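Deacylase (Burkholderia multivorans, PDB 5THW) probably hydrolyses N-carbamoyl amino acids to the free amino acids, working as a two-zinc enzyme of the peptidase M20 family with two subunits in its assembly. Local coordinates at residues A[36-41]-A[67-72]; A[153-158]-A[236-241]; A[212-217]-A[377-382]; A[349-354]-A[383-388]. All coordinates share one frame; numbering follows the deposited sequence.

Interaction 1. Residues A[36-41]-A[67-72]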
loop_
_atom_site.group_PDB
_atom_site.type_symbol
_atom_site.label_atom_id
_atom_site.label_comp_id
_atom_site.label_asym_id
_atom_site.label_seq_id
_atom_site.Cartn_x
_atom_site.Cartn_y
_atom_site.Cartn_z
ATOM N N LEU A 36 -19.319 12.322 28.070
ATOM C CA LEU A 36 -18.142 12.072 27.243
ATOM C C LEU A 36 -17.598 10.661 27.450
ATOM O O LEU A 36 -17.210 9.992 26.483
ATOM C CB LEU A 36 -17.065 13.111 27.540
ATOM C CG LEU A 36 -17.280 14.453 26.843
ATOM C CD1 LEU A 36 -16.424 15.528 27.483
ATOM C CD2 LEU A 36 -16.968 14.315 25.369
ATOM N N MET A 37 -17.537 10.200 28.705
ATOM C CA MET A 37 -17.081 8.838 28.966
ATOM C C MET A 37 -18.023 7.805 28.368
ATOM O O MET A 37 -17.583 6.732 27.934
ATOM C CB MET A 37 -16.932 8.601 30.469
ATOM C CG MET A 37 -15.964 9.548 31.155
ATOM S SD MET A 37 -14.280 9.459 30.506
ATOM C CE MET A 37 -14.222 10.902 29.442
ATOM N N GLU A 38 -19.320 8.103 28.343
ATOM C CA GLU A 38 -20.282 7.155 27.798
ATOM C C GLU A 38 -20.145 7.051 26.282
ATOM O O GLU A 38 -20.211 5.950 25.719
ATOM C CB GLU A 38 -21.698 7.564 28.206
ATOM C CG GLU A 38 -22.715 6.481 28.008
ATOM C CD GLU A 38 -22.410 5.270 28.870
ATOM O OE1 GLU A 38 -21.865 5.459 29.983
ATOM O OE2 GLU A 38 -22.715 4.135 28.437
ATOM N N MET A 39 -19.975 8.194 25.604
ATOM C CA MET A 39 -19.788 8.192 24.157
ATOM C C MET A 39 -18.483 7.519 23.755
ATOM O O MET A 39 -18.393 6.956 22.659
ATOM C CB MET A 39 -19.818 9.621 23.618
ATOM C CG MET A 39 -21.207 10.153 23.346
ATOM S SD MET A 39 -22.023 9.254 22.023
ATOM C CE MET A 39 -20.839 9.434 20.696
ATOM N N ALA A 40 -17.470 7.556 24.625
ATOM C CA ALA A 40 -16.187 6.943 24.315
ATOM C C ALA A 40 -16.287 5.430 24.209
ATOM O O ALA A 40 -15.387 4.801 23.643
ATOM C CB ALA A 40 -15.149 7.331 25.369
ATOM N N LYS A 41 -17.354 4.831 24.743
ATOM C CA LYS A 41 -17.529 3.390 24.602
ATOM C C LYS A 41 -17.860 2.995 23.166
ATOM O O LYS A 41 -17.523 1.884 22.744
ATOM C CB LYS A 41 -18.630 2.897 25.538
ATOM C CG LYS A 41 -18.384 3.160 27.008
ATOM C CD LYS A 41 -19.560 2.645 27.850
ATOM C CE LYS A 41 -19.292 2.803 29.342
ATOM N NZ LYS A 41 -20.388 2.244 30.175
ATOM N N VAL A 67 -28.972 11.848 19.835
ATOM C CA VAL A 67 -30.347 12.264 19.567
ATOM C C VAL A 67 -31.255 11.887 20.730
ATOM O O VAL A 67 -32.102 12.681 21.156
ATOM C CB VAL A 67 -30.831 11.649 18.241
ATOM C CG1 VAL A 67 -32.339 11.750 18.115
ATOM C CG2 VAL A 67 -30.148 12.337 17.067
ATOM N N ARG A 68 -31.075 10.681 21.278
ATOM C CA ARG A 68 -31.893 10.246 22.405
ATOM C C ARG A 68 -31.650 11.112 23.639
ATOM O O ARG A 68 -32.601 11.481 24.337
ATOM C CB ARG A 68 -31.639 8.769 22.711
ATOM C CG ARG A 68 -32.168 8.329 24.066
ATOM C CD ARG A 68 -32.285 6.826 24.154
ATOM N NE ARG A 68 -31.063 6.219 24.671
ATOM C CZ ARG A 68 -30.702 6.225 25.950
ATOM N NH1 ARG A 68 -29.568 5.648 26.319
ATOM N NH2 ARG A 68 -31.474 6.800 26.860
ATOM N N TRP A 69 -30.385 11.427 23.939
ATOM C CA TRP A 69 -30.103 12.326 25.059
ATOM C C TRP A 69 -30.705 13.707 24.829
ATOM O O TRP A 69 -31.243 14.324 25.756
ATOM C CB TRP A 69 -28.596 12.452 25.279
ATOM C CG TRP A 69 -27.955 11.267 25.904
ATOM C CD1 TRP A 69 -28.575 10.257 26.587
ATOM C CD2 TRP A 69 -26.560 10.941 25.876
ATOM N NE1 TRP A 69 -27.644 9.333 27.004
ATOM C CE2 TRP A 69 -26.401 9.728 26.577
ATOM C CE3 TRP A 69 -25.431 11.559 25.331
ATOM C CZ2 TRP A 69 -25.157 9.121 26.745
ATOM C CZ3 TRP A 69 -24.196 10.960 25.502
ATOM C CH2 TRP A 69 -24.069 9.751 26.204
ATOM N N ALA A 70 -30.620 14.210 23.595
ATOM C CA ALA A 70 -31.173 15.526 23.297
ATOM C C ALA A 70 -32.689 15.529 23.440
ATOM O O ALA A 70 -33.265 16.483 23.971
ATOM C CB ALA A 70 -30.762 15.964 21.891
ATOM N N LYS A 71 -33.352 14.476 22.953
ATOM C CA LYS A 71 -34.797 14.386 23.101
ATOM C C LYS A 71 -35.187 14.297 24.568
ATOM O O LYS A 71 -36.203 14.866 24.984
ATOM C CB LYS A 71 -35.335 13.179 22.329
ATOM C CG LYS A 71 -35.422 13.395 20.824
ATOM C CD LYS A 71 -36.055 12.205 20.122
ATOM C CE LYS A 71 -36.137 12.426 18.616
ATOM N NZ LYS A 71 -36.703 11.248 17.893
ATOM N N GLU A 72 -34.385 13.599 25.372
ATOM C CA GLU A 72 -34.625 13.571 26.809
ATOM C C GLU A 72 -34.449 14.947 27.433
ATOM O O GLU A 72 -35.000 15.206 28.509
ATOM C CB GLU A 72 -33.705 12.544 27.473
ATOM C CG GLU A 72 -34.067 11.105 27.112
ATOM C CD GLU A 72 -33.042 10.089 27.581
ATOM O OE1 GLU A 72 -32.031 10.492 28.196
ATOM O OE2 GLU A 72 -33.241 8.885 27.315
#

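Interaction 2. Residues A[153-158]-A[236-241]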
loop_
_atom_site.group_PDB
_atom_site.type_symbol
_atom_site.label_atom_id
_atom_site.label_comp_id
_atom_site.label_asym_id
_atom_site.label_seq_id
_atom_site.Cartn_x
_atom_site.Cartn_y
_atom_site.Cartn_z
ATOM N N ARG A 153 -12.602 9.181 5.879
ATOM C CA ARG A 153 -13.203 8.131 5.064
ATOM C C ARG A 153 -13.670 8.671 3.717
ATOM O O ARG A 153 -13.471 8.023 2.684
ATOM C CB ARG A 153 -14.360 7.471 5.811
ATOM C CG ARG A 153 -14.951 6.324 5.043
ATOM C CD ARG A 153 -16.167 5.759 5.730
ATOM N NE ARG A 153 -16.842 4.806 4.858
ATOM C CZ ARG A 153 -18.087 4.383 5.034
ATOM N NH1 ARG A 153 -18.804 4.832 6.057
ATOM N NH2 ARG A 153 -18.618 3.526 4.173
ATOM N N PHE A 154 -14.304 9.842 3.708
ATOM C CA PHE A 154 -14.633 10.555 2.482
ATOM C C PHE A 154 -13.947 11.911 2.561
ATOM O O PHE A 154 -14.051 12.604 3.578
ATOM C CB PHE A 154 -16.145 10.770 2.309
ATOM C CG PHE A 154 -16.998 9.607 2.742
ATOM C CD1 PHE A 154 -17.484 8.700 1.813
ATOM C CD2 PHE A 154 -17.369 9.458 4.077
ATOM C CE1 PHE A 154 -18.298 7.641 2.209
ATOM C CE2 PHE A 154 -18.179 8.399 4.484
ATOM C CZ PHE A 154 -18.644 7.492 3.550
ATOM N N ALA A 155 -13.300 12.316 1.468
ATOM C CA ALA A 155 -12.578 13.573 1.406
ATOM C C ALA A 155 -13.319 14.593 0.552
ATOM O O ALA A 155 -14.015 14.228 -0.402
ATOM C CB ALA A 155 -11.175 13.363 0.826
ATOM N N PRO A 156 -13.189 15.890 0.865
ATOM C CA PRO A 156 -12.373 16.481 1.926
ATOM C C PRO A 156 -13.122 16.675 3.249
ATOM O O PRO A 156 -14.260 16.232 3.408
ATOM C CB PRO A 156 -11.974 17.823 1.323
ATOM C CG PRO A 156 -13.186 18.223 0.569
ATOM C CD PRO A 156 -13.713 16.935 -0.036
ATOM N N ALA A 157 -12.452 17.322 4.198
ATOM C CA ALA A 157 -13.042 17.624 5.494
ATOM C C ALA A 157 -14.155 18.670 5.381
ATOM O O ALA A 157 -14.289 19.370 4.375
ATOM C CB ALA A 157 -11.965 18.124 6.455
ATOM N N MET A 158 -15.001 18.717 6.413
ATOM C CA MET A 158 -16.005 19.769 6.590
ATOM C C MET A 158 -16.955 19.890 5.405
ATOM O O MET A 158 -17.468 20.977 5.132
ATOM C CB MET A 158 -15.339 21.127 6.835
ATOM C CG MET A 158 -14.480 21.189 8.083
ATOM S SD MET A 158 -12.958 22.123 7.812
ATOM C CE MET A 158 -13.585 23.736 7.349
ATOM N N TRP A 236 -5.571 20.840 0.151
ATOM C CA TRP A 236 -5.395 19.393 0.109
ATOM C C TRP A 236 -5.268 18.920 -1.334
ATOM O O TRP A 236 -5.976 19.403 -2.226
ATOM C CB TRP A 236 -6.554 18.654 0.789
ATOM C CG TRP A 236 -6.634 18.830 2.276
ATOM C CD1 TRP A 236 -5.980 19.764 3.037
ATOM C CD2 TRP A 236 -7.435 18.062 3.182
ATOM N NE1 TRP A 236 -6.320 19.613 4.361
ATOM C CE2 TRP A 236 -7.215 18.582 4.476
ATOM C CE3 TRP A 236 -8.319 16.989 3.027
ATOM C CZ2 TRP A 236 -7.846 18.058 5.608
ATOM C CZ3 TRP A 236 -8.938 16.469 4.149
ATOM C CH2 TRP A 236 -8.696 17.003 5.424
ATOM N N TYR A 237 -4.401 17.937 -1.544
ATOM C CA TYR A 237 -4.113 17.446 -2.877
ATOM C C TYR A 237 -4.251 15.935 -2.923
ATOM O O TYR A 237 -4.104 15.237 -1.913
ATOM C CB TYR A 237 -2.688 17.826 -3.332
ATOM C CG TYR A 237 -2.402 19.299 -3.275
ATOM C CD1 TYR A 237 -2.048 19.906 -2.078
ATOM C CD2 TYR A 237 -2.483 20.086 -4.416
ATOM C CE1 TYR A 237 -1.785 21.255 -2.013
ATOM C CE2 TYR A 237 -2.219 21.439 -4.364
ATOM C CZ TYR A 237 -1.869 22.021 -3.155
ATOM O OH TYR A 237 -1.604 23.375 -3.077
ATOM N N GLU A 238 -4.546 15.444 -4.117
ATOM C CA GLU A 238 -4.478 14.024 -4.424
ATOM C C GLU A 238 -3.571 13.895 -5.629
ATOM O O GLU A 238 -3.808 14.544 -6.656
ATOM C CB GLU A 238 -5.862 13.427 -4.700
ATOM C CG GLU A 238 -6.717 13.247 -3.448
ATOM C CD GLU A 238 -8.070 12.604 -3.745
ATOM O OE1 GLU A 238 -8.807 12.275 -2.784
ATOM O OE2 GLU A 238 -8.387 12.424 -4.942
ATOM N N ILE A 239 -2.519 13.100 -5.493
ATOM C CA ILE A 239 -1.544 12.896 -6.555
ATOM C C ILE A 239 -1.493 11.415 -6.884
ATOM O O ILE A 239 -1.506 10.563 -5.989
ATOM C CB ILE A 239 -0.141 13.417 -6.171
ATOM C CG1 ILE A 239 -0.187 14.919 -5.888
ATOM C CG2 ILE A 239 0.883 13.098 -7.264
ATOM C CD1 ILE A 239 1.132 15.487 -5.409
ATOM N N THR A 240 -1.448 11.112 -8.173
ATOM C CA THR A 240 -1.199 9.759 -8.643
ATOM C C THR A 240 -0.006 9.822 -9.581
ATOM O O THR A 240 -0.032 10.560 -10.572
ATOM C CB THR A 240 -2.418 9.174 -9.361
ATOM O OG1 THR A 240 -3.516 9.055 -8.442
ATOM C CG2 THR A 240 -2.087 7.784 -9.913
ATOM N N PHE A 241 1.037 9.065 -9.257
ATOM C CA PHE A 241 2.161 8.843 -10.154
ATOM C C PHE A 241 1.942 7.519 -10.862
ATOM O O PHE A 241 1.527 6.537 -10.239
ATOM C CB PHE A 241 3.497 8.812 -9.403
ATOM C CG PHE A 241 4.069 10.166 -9.118
ATOM C CD1 PHE A 241 3.853 11.222 -9.986
ATOM C CD2 PHE A 241 4.829 10.386 -7.975
ATOM C CE1 PHE A 241 4.376 12.472 -9.719
ATOM C CE2 PHE A 241 5.361 11.637 -7.709
ATOM C CZ PHE A 241 5.136 12.677 -8.582
#

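Interaction 3. Residues A[212-217]-A[377-382]. With URP (N-(aminocarbonyl)-beta-alanine), chain G.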
loop_
_atom_site.group_PDB
_atom_site.type_symbol
_atom_site.label_atom_id
_atom_site.label_comp_id
_atom_site.label_asym_id
_atom_site.label_seq_id
_atom_site.Cartn_x
_atom_site.Cartn_y
_atom_site.Cartn_z
ATOM N N ILE A 212 -11.305 21.115 21.599
ATOM C CA ILE A 212 -9.951 21.047 22.153
ATOM C C ILE A 212 -8.959 21.644 21.156
ATOM O O ILE A 212 -9.160 21.593 19.934
ATOM C CB ILE A 212 -9.539 19.610 22.519
ATOM C CG1 ILE A 212 -9.632 18.703 21.294
ATOM C CG2 ILE A 212 -10.374 19.086 23.685
ATOM C CD1 ILE A 212 -8.683 17.530 21.331
ATOM N N GLU A 213 -7.866 22.204 21.685
ATOM C CA GLU A 213 -6.916 22.942 20.852
ATOM C C GLU A 213 -6.294 22.057 19.778
ATOM O O GLU A 213 -6.015 22.517 18.664
ATOM C CB GLU A 213 -5.811 23.549 21.720
ATOM C CG GLU A 213 -4.804 24.371 20.924
ATOM C CD GLU A 213 -3.536 24.683 21.706
ATOM O OE1 GLU A 213 -3.609 24.786 22.952
ATOM O OE2 GLU A 213 -2.470 24.837 21.069
ATOM N N GLN A 214 -6.058 20.787 20.101
ATOM C CA GLN A 214 -5.305 19.859 19.259
ATOM C C GLN A 214 -3.857 20.305 19.070
ATOM O O GLN A 214 -3.162 19.811 18.174
ATOM C CB GLN A 214 -6.002 19.648 17.904
ATOM C CG GLN A 214 -7.503 19.390 18.055
ATOM C CD GLN A 214 -8.219 19.184 16.731
ATOM O OE1 GLN A 214 -8.513 20.144 16.022
ATOM N NE2 GLN A 214 -8.536 17.928 16.409
ATOM N N GLY A 215 -3.396 21.220 19.928
ATOM C CA GLY A 215 -2.035 21.697 19.944
ATOM C C GLY A 215 -1.579 21.967 21.366
ATOM O O GLY A 215 -2.361 21.865 22.318
ATOM N N PRO A 216 -0.307 22.331 21.542
ATOM C CA PRO A 216 0.287 22.439 22.888
ATOM C C PRO A 216 0.287 23.821 23.542
ATOM O O PRO A 216 0.796 23.934 24.665
ATOM C CB PRO A 216 1.729 21.995 22.617
ATOM C CG PRO A 216 2.012 22.546 21.259
ATOM C CD PRO A 216 0.710 22.456 20.482
ATOM N N ILE A 217 -0.249 24.854 22.888
ATOM C CA ILE A 217 -0.029 26.230 23.334
ATOM C C ILE A 217 -0.693 26.495 24.685
ATOM O O ILE A 217 -0.045 26.991 25.619
ATOM C CB ILE A 217 -0.512 27.218 22.260
ATOM C CG1 ILE A 217 0.251 26.990 20.957
ATOM C CG2 ILE A 217 -0.349 28.651 22.740
ATOM C CD1 ILE A 217 -0.073 27.999 19.891
ATOM N N ALA A 377 -6.494 23.617 13.094
ATOM C CA ALA A 377 -7.297 22.671 12.341
ATOM C C ALA A 377 -8.520 23.376 11.783
ATOM O O ALA A 377 -8.881 24.480 12.202
ATOM C CB ALA A 377 -7.739 21.480 13.207
ATOM N N GLY A 378 -9.146 22.722 10.813
ATOM C CA GLY A 378 -10.381 23.214 10.257
ATOM C C GLY A 378 -11.541 22.695 11.086
ATOM O O GLY A 378 -11.503 21.583 11.610
ATOM N N HIS A 379 -12.570 23.521 11.208
ATOM C CA HIS A 379 -13.747 23.124 11.951
ATOM C C HIS A 379 -14.955 23.572 11.152
ATOM O O HIS A 379 -14.855 24.429 10.269
ATOM C CB HIS A 379 -13.746 23.725 13.367
ATOM C CG HIS A 379 -12.476 23.466 14.122
ATOM N ND1 HIS A 379 -12.163 22.236 14.661
ATOM C CD2 HIS A 379 -11.443 24.286 14.434
ATOM C CE1 HIS A 379 -10.988 22.306 15.261
ATOM N NE2 HIS A 379 -10.532 23.541 15.142
ATOM N N ASP A 380 -16.099 22.957 11.454
ATOM C CA ASP A 380 -17.348 23.362 10.820
ATOM C C ASP A 380 -17.634 24.846 11.036
ATOM O O ASP A 380 -18.300 25.478 10.209
ATOM C CB ASP A 380 -18.475 22.482 11.342
ATOM C CG ASP A 380 -18.233 20.999 11.049
ATOM O OD1 ASP A 380 -18.147 20.620 9.856
ATOM O OD2 ASP A 380 -18.100 20.213 12.016
ATOM N N ALA A 381 -17.136 25.417 12.138
ATOM C CA ALA A 381 -17.265 26.851 12.372
ATOM C C ALA A 381 -16.566 27.667 11.290
ATOM O O ALA A 381 -16.937 28.824 11.052
ATOM C CB ALA A 381 -16.710 27.211 13.746
ATOM N N CYS A 382 -15.544 27.100 10.636
ATOM C CA CYS A 382 -14.843 27.837 9.587
ATOM C C CYS A 382 -15.749 28.102 8.389
ATOM O O CYS A 382 -15.658 29.161 7.759
ATOM C CB CYS A 382 -13.584 27.086 9.152
ATOM S SG CYS A 382 -12.327 26.878 10.445
HETATM O O2 URP G . -9.365 17.663 13.564
HETATM C C2 URP G . -10.422 18.039 13.094
HETATM N N3 URP G . -11.578 17.684 13.640
HETATM N N1 URP G . -10.459 18.799 12.008
HETATM C C6 URP G . -10.558 18.200 10.688
HETATM C C5 URP G . -10.124 19.159 9.588
HETATM C C4 URP G . -8.633 19.340 9.714
HETATM O O42 URP G . -8.196 20.436 10.133
HETATM O O41 URP G . -7.891 18.384 9.399
#

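Interaction 4. Residues A[349-354]-A[383-388]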
loop_
_atom_site.group_PDB
_atom_site.type_symbol
_atom_site.label_atom_id
_atom_site.label_comp_id
_atom_site.label_asym_id
_atom_site.label_seq_id
_atom_site.Cartn_x
_atom_site.Cartn_y
_atom_site.Cartn_z
ATOM N N VAL A 349 -9.572 32.162 7.990
ATOM C CA VAL A 349 -10.838 32.701 8.473
ATOM C C VAL A 349 -10.571 33.628 9.647
ATOM O O VAL A 349 -9.864 33.259 10.594
ATOM C CB VAL A 349 -11.798 31.572 8.899
ATOM C CG1 VAL A 349 -13.031 32.149 9.584
ATOM C CG2 VAL A 349 -12.178 30.688 7.709
ATOM N N ALA A 350 -11.152 34.823 9.589
ATOM C CA ALA A 350 -11.223 35.720 10.732
ATOM C C ALA A 350 -12.635 35.639 11.299
ATOM O O ALA A 350 -13.610 35.974 10.614
ATOM C CB ALA A 350 -10.870 37.155 10.341
ATOM N N PHE A 351 -12.743 35.174 12.536
ATOM C CA PHE A 351 -14.045 34.977 13.141
ATOM C C PHE A 351 -14.656 36.330 13.491
ATOM O O PHE A 351 -13.966 37.351 13.548
ATOM C CB PHE A 351 -13.911 34.085 14.373
ATOM C CG PHE A 351 -13.597 32.645 14.045
ATOM C CD1 PHE A 351 -14.531 31.846 13.400
ATOM C CD2 PHE A 351 -12.361 32.096 14.362
ATOM C CE1 PHE A 351 -14.246 30.516 13.094
ATOM C CE2 PHE A 351 -12.071 30.768 14.057
ATOM C CZ PHE A 351 -13.014 29.978 13.421
ATOM N N ASP A 352 -15.965 36.332 13.711
ATOM C CA ASP A 352 -16.681 37.584 13.917
ATOM C C ASP A 352 -16.180 38.268 15.187
ATOM O O ASP A 352 -16.186 37.651 16.260
ATOM C CB ASP A 352 -18.181 37.327 14.016
ATOM C CG ASP A 352 -18.973 38.597 14.223
ATOM O OD1 ASP A 352 -19.443 39.167 13.219
ATOM O OD2 ASP A 352 -19.119 39.027 15.384
ATOM N N PRO A 353 -15.746 39.531 15.111
ATOM C CA PRO A 353 -15.197 40.191 16.309
ATOM C C PRO A 353 -16.146 40.231 17.492
ATOM O O PRO A 353 -15.712 39.988 18.624
ATOM C CB PRO A 353 -14.868 41.599 15.799
ATOM C CG PRO A 353 -14.601 41.405 14.348
ATOM C CD PRO A 353 -15.557 40.343 13.896
ATOM N N ALA A 354 -17.431 40.521 17.271
ATOM C CA ALA A 354 -18.366 40.532 18.390
ATOM C C ALA A 354 -18.449 39.158 19.049
ATOM O O ALA A 354 -18.410 39.052 20.281
ATOM C CB ALA A 354 -19.746 41.001 17.926
ATOM N N TYR A 383 -16.608 27.140 8.038
ATOM C CA TYR A 383 -17.584 27.363 6.975
ATOM C C TYR A 383 -18.805 28.134 7.470
ATOM O O TYR A 383 -19.321 29.005 6.756
ATOM C CB TYR A 383 -17.986 26.026 6.344
ATOM C CG TYR A 383 -16.993 25.550 5.305
ATOM C CD1 TYR A 383 -16.232 26.467 4.584
ATOM C CD2 TYR A 383 -16.796 24.195 5.054
ATOM C CE1 TYR A 383 -15.323 26.053 3.627
ATOM C CE2 TYR A 383 -15.883 23.765 4.092
ATOM C CZ TYR A 383 -15.147 24.701 3.384
ATOM O OH TYR A 383 -14.237 24.305 2.427
ATOM N N LEU A 384 -19.275 27.837 8.684
ATOM C CA LEU A 384 -20.410 28.572 9.232
ATOM C C LEU A 384 -20.121 30.069 9.325
ATOM O O LEU A 384 -21.034 30.886 9.166
ATOM C CB LEU A 384 -20.782 28.010 10.602
ATOM C CG LEU A 384 -21.524 26.677 10.581
ATOM C CD1 LEU A 384 -21.873 26.260 11.996
ATOM C CD2 LEU A 384 -22.766 26.750 9.699
ATOM N N ALA A 385 -18.862 30.446 9.564
ATOM C CA ALA A 385 -18.497 31.859 9.664
ATOM C C ALA A 385 -18.809 32.641 8.395
ATOM O O ALA A 385 -18.863 33.877 8.440
ATOM C CB ALA A 385 -17.011 31.998 9.997
ATOM N N GLN A 386 -19.021 31.955 7.270
ATOM C CA GLN A 386 -19.299 32.636 6.014
ATOM C C GLN A 386 -20.752 33.082 5.902
ATOM O O GLN A 386 -21.043 33.982 5.108
ATOM C CB GLN A 386 -18.948 31.722 4.832
ATOM C CG GLN A 386 -17.480 31.250 4.808
ATOM C CD GLN A 386 -17.040 30.687 3.452
ATOM O OE1 GLN A 386 -17.781 30.744 2.471
ATOM N NE2 GLN A 386 -15.851 30.082 3.415
ATOM N N VAL A 387 -21.664 32.488 6.677
ATOM C CA VAL A 387 -23.090 32.801 6.609
ATOM C C VAL A 387 -23.656 33.304 7.929
ATOM O O VAL A 387 -24.840 33.657 7.981
ATOM C CB VAL A 387 -23.922 31.595 6.118
ATOM C CG1 VAL A 387 -23.421 31.099 4.767
ATOM C CG2 VAL A 387 -23.969 30.476 7.170
ATOM N N ALA A 388 -22.868 33.328 9.002
ATOM C CA ALA A 388 -23.378 33.746 10.301
ATOM C C ALA A 388 -22.222 34.243 11.150
ATOM O O ALA A 388 -21.092 33.768 10.985
ATOM C CB ALA A 388 -24.106 32.591 11.006
#

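Interaction 1. Residues A[36-41]-A[67-72]
Trp69 reaches across from helix 57-72 and sets the far end of its six-membered ring between Glu38 and Met39 of helix 29-39. The backbones stay well apart, with Met39 CA and Trp69 CA 11.1 Å from each other, so the long indole does most of the bridging. On the inner, well-packed side, Met39 CG lies 3.8 Å from Trp69 CZ3, approaching obliquely. The bend at chi2 (-65°) carries Met39 SD to 5.3 Å from the centroid of the Trp69 six-membered ring, 48° off the ring normal, a slanted Met-aromatic contact. Met39 is buried; Ile117 and Leu121 of helix 117-132 also press on it, and Leu124 of that helix meets Trp69, while Arg128 makes a cation-pi contact with the indole.

The other side is looser and faces solvent. Glu38 offers Trp69 aliphatic carbon alone: CB sits 3.8 Å from Trp69 CH2, and CG lies in the ring plane, 3.8 Å from Trp69 CZ2. With CG anti to the backbone N (chi1 -165°), that methylene is brought to the indole edge, after which a bend at chi2 leads the carboxylate away. Glu38 OE2 makes a long, weak salt bridge to exposed Lys41 NZ. On helix 57-72, exposed Arg68 and Glu72 form their own salt bridge (NH2 to OE2), a short but poorly angled bond. The whole is helix-to-helix packing through an aromatic spacer, beside helix 117-132, in the alpha/beta zinc-binding part of an M20 fold.

Interaction 2. Residues A[153-158]-A[236-241]
Ala157 and Pro156 meet the indole of Trp236 where a cis-proline loop of the zinc-binding part of this M20 fold comes up against strand 225-242. The peptide bond before Pro156 is cis, and the loop runs on to Met158, which stands at the N-cap of helix 159-164.

The apolar contacts are all made on the six-membered ring of Trp236. Ala157 CB comes within 3.6 Å of Trp236 CH2, and Pro156 CB lies 4.1 Å from Trp236 CE3. Both neighbours approach obliquely, and the loop follows one side of the ring from CE3 to CH2. With Trp236 CG anti to the carbonyl carbon (chi1 -68°), the indole leans out from the strand toward the loop. Phe344 of strand 337-350 meets the same indole edge-to-face, and touches Pro156 as well.

The polar groups look elsewhere for their partners. Trp236 NE1 is hydrogen-bonded to Gln234 OE1, which helps set the rotation of the indole. Glu238 OE1 passes 4.5 Å from Ala155 CB, but its strong partner is Arg295 NH1 of the second subunit, in a salt bridge. That arginine also packs on Ala155 and Trp236, so the dimer partner helps close this side of the contact.

As for the ligand, Ala157 and Trp236 both belong to the pocket that holds N-(aminocarbonyl)-beta-alanine, and the methyl of Ala157 lies about 4 Å from it. Between loop and ring the backbone itself also comes close: Ala157 N is 3.6 Å from Trp236 CZ3.

Interaction 3. Residues A[212-217]-A[377-382]
Gln214 and His379 run antiparallel alongside one another, amide and imidazole planes 35° apart, and the amide oxygen ends against the rim of the ring. Gln214 OE1 lies near the imidazole plane, 3.4 Å from His379 CE1, and grazes the methyl of Ala377, with Gln214 OE1 to Ala377 CB at 3.2 Å. The glutamine is straight beyond CG (chi2 180°), which sends the amide its full length into the pocket. There its nitrogen, not its oxygen, faces the bound N-(aminocarbonyl)-beta-alanine: Gln214 NE2 donates to ligand O2, the ureido oxygen, over 3.0 Å at 157°, and gives a second bond to Ser402 OG.

The glycine between Ala377 and His379 works through its backbone. Gly378 N makes a nearly straight bond (171°) to the ligand carboxylate oxygen O42 at 2.6 Å, while Gly378 O accepts from ligand N1 at 3.0 Å. Behind them, the His379 ring meets that of the zinc ligand His211.

Arg309, Gln234, and His247 and Asn296 of the second subunit complete the grip. The Gln214 side chain touches zinc ligand Asp115 and lies about 4 Å from a zinc ion; the ureido oxygen is probably held close to the metal site, consistent with N-carbamoyl selection.

Interaction 4. Residues A[349-354]-A[383-388]
Phe351 and Ala385 bring the two backbones to 6.5 Å between their CA atoms, where the chain leaves strand 337-350 and passes residues 383-388, which run on from helix 380-384. The contact centres on one methyl. Ala385 CB points toward the strand end and lies 4.0 Å from Val349 CG1 and 4.2 Å from Phe351 CD1, approaching the phenyl ring obliquely. Val349 CG1 stands anti to the backbone N (chi1 172°), and this puts it 4.0 Å above the plane of the Phe351 ring, offset toward the rim. Valine methyl, phenyl ring and alanine methyl therefore form a small apolar cluster, with Phe351 buried and Val349 and Ala385 partly exposed. No hydrogen bond joins the segments.

After a two-residue link, Phe351 and Asp352, helix 353-366 begins; Asp352 occupies its N-cap, with OD2 accepting from Cys355 N.

Backbone bonds from Val349 to Ala231 and from Phe351 to Thr229 tie this strand end to strand 225-242, and one from Asp352 to Thr390 ties it to strand 390-395. The Phe351 side chain touches Val228 and Ala231 of strand 225-242 and Ser391 and Met392 of strand 390-395, while Ala385 also touches Thr390.

Overall arrangement
From the N terminus, interaction 1 comes first and closes a 25-residue connection that includes the start of helix 57-72, before any of the others opens; its nearest atoms stay about 8 Å from interaction 3. Interaction 2 then joins the 153-158 loop to strand 225-242. Interaction 3 starts within that span, at 212-217, and ends well beyond it, at 377-382, so the two cross. Interaction 4 follows interaction 2 in series but crosses interaction 3, sharing helix 380-384 with it. Met158 bridges the later three, touching His379 and Tyr383. Interactions 2 and 3 frame the ligand pocket and meet the second subunit, whereas interaction 4 joins the end of strand 337-350 to the chain running on from helix 380-384.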